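Local coordinates for protein porin B (Pseudomonas putida, PDB 4GEY) that forms a beta-barrel channel for carbohydrate passage across the outer membrane, probably taking up glucose, at residues 172-175 with 176-180. The protein carries 2 engineered substitutions. Sequence-based numbering, arbitrary orientation.
Sequences GSQV and GNWVG
Gln174 and Asn177 join by their side-chain amides where one short helical turn begins: Asn177 ND2 donates to Gln174 OE1 at 3.0 Å, reaching it from above the carbonyl plane, with the two amides turned 68° apart. A bend at chi2 (-52°) folds the Gln174 chain back, and its NE2 donates to Gly172 O at 2.9 Å; glutamine suits the place because one amide accepts and donates at once. With an alanine here, Asn177 ND2 and Gly172 O would probably both lose this partner, leaving the Asn177 amide freer to turn near the sugar. In the backbone, Gln174 O takes both Asn177 N and Trp178 N, and Val179 N donates to Val175 O. Ser173 suits the N-cap: its OG accepts a weak bond from Gly176 N, while its stronger partner is Asn159. Val175 and Val179 offer apolar branches side by side, CG1 to CG1 3.5 Å, and Gln174 O lies over one Trp178 ring face, toward the rim. The turn belongs to the loop between strands 145-149 and 190-198, folded into the barrel. The Asn177 side chain lies about 4 Å from the bound beta-D-glucopyranose, and Ser173 O accepts a hydrogen bond from Asn185 ND2 of the sugar pocket; Val175, Trp178 and Val179 pack on strand 309-319.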
loop_
_atom_site.group_PDB
_atom_site.type_symbol
_atom_site.label_atom_id
_atom_site.label_comp_id
_atom_site.label_asym_id
_atom_site.label_seq_id
_atom_site.Cartn_x
_atom_site.Cartn_y
_atom_site.Cartn_z
ATOM N N GLY A 172 -0.522 -0.867 3.681
ATOM C CA GLY A 172 -0.702 0.379 2.954
ATOM C C GLY A 172 -2.098 0.556 2.414
ATOM O O GLY A 172 -3.013 -0.156 2.815
ATOM N N SER A 173 -2.272 1.504 1.499
ATOM C CA SER A 173 -3.610 1.759 0.959
ATOM C C SER A 173 -4.008 0.698 -0.057
ATOM O O SER A 173 -3.375 0.557 -1.105
ATOM C CB SER A 173 -3.719 3.148 0.335
ATOM O OG SER A 173 -4.913 3.243 -0.423
ATOM N N GLN A 174 -5.058 -0.048 0.260
ATOM C CA GLN A 174 -5.461 -1.161 -0.584
ATOM C C GLN A 174 -6.028 -0.697 -1.928
ATOM O O GLN A 174 -5.811 -1.345 -2.967
ATOM C CB GLN A 174 -6.414 -2.070 0.178
ATOM C CG GLN A 174 -5.752 -2.645 1.416
ATOM C CD GLN A 174 -4.413 -3.308 1.094
ATOM O OE1 GLN A 174 -4.342 -4.219 0.281
ATOM N NE2 GLN A 174 -3.349 -2.833 1.719
ATOM N N VAL A 175 -6.719 0.441 -1.911
ATOM C CA VAL A 175 -7.188 1.056 -3.141
ATOM C C VAL A 175 -5.982 1.270 -4.061
ATOM O O VAL A 175 -6.069 1.081 -5.272
ATOM C CB VAL A 175 -7.952 2.379 -2.861
ATOM C CG1 VAL A 175 -8.327 3.088 -4.149
ATOM C CG2 VAL A 175 -9.202 2.094 -2.034
ATOM N N GLY A 176 -4.842 1.617 -3.469
ATOM C CA GLY A 176 -3.608 1.736 -4.217
ATOM C C GLY A 176 -3.108 0.442 -4.842
ATOM O O GLY A 176 -2.322 0.459 -5.783
ATOM N N ASN A 177 -3.549 -0.693 -4.318
ATOM C CA ASN A 177 -3.120 -1.959 -4.877
ATOM C C ASN A 177 -4.003 -2.398 -6.043
ATOM O O ASN A 177 -3.513 -2.811 -7.091
ATOM C CB ASN A 177 -3.061 -3.013 -3.780
ATOM C CG ASN A 177 -1.982 -2.714 -2.761
ATOM O OD1 ASN A 177 -0.944 -2.128 -3.092
ATOM N ND2 ASN A 177 -2.222 -3.097 -1.512
ATOM N N TRP A 178 -5.307 -2.272 -5.868
ATOM C CA TRP A 178 -6.250 -2.842 -6.819
ATOM C C TRP A 178 -6.684 -1.878 -7.926
ATOM O O TRP A 178 -7.292 -2.292 -8.918
ATOM C CB TRP A 178 -7.444 -3.425 -6.049
ATOM C CG TRP A 178 -6.992 -4.076 -4.769
ATOM C CD1 TRP A 178 -7.539 -3.925 -3.531
ATOM C CD2 TRP A 178 -5.867 -4.952 -4.604
ATOM N NE1 TRP A 178 -6.833 -4.662 -2.607
ATOM C CE2 TRP A 178 -5.804 -5.300 -3.245
ATOM C CE3 TRP A 178 -4.912 -5.485 -5.481
ATOM C CZ2 TRP A 178 -4.832 -6.144 -2.747
ATOM C CZ3 TRP A 178 -3.947 -6.312 -4.977
ATOM C CH2 TRP A 178 -3.914 -6.638 -3.631
ATOM N N VAL A 179 -6.372 -0.599 -7.755
ATOM C CA VAL A 179 -6.513 0.361 -8.840
ATOM C C VAL A 179 -5.176 1.114 -8.932
ATOM O O VAL A 179 -5.082 2.301 -9.241
ATOM C CB VAL A 179 -7.857 1.203 -8.730
ATOM C CG1 VAL A 179 -8.108 1.685 -7.338
ATOM C CG2 VAL A 179 -7.949 2.342 -9.754
ATOM N N GLY A 180 -4.118 0.357 -8.671
ATOM C CA GLY A 180 -2.761 0.865 -8.749
ATOM C C GLY A 180 -2.301 1.300 -10.125
ATOM O O GLY A 180 -1.205 1.840 -10.259
#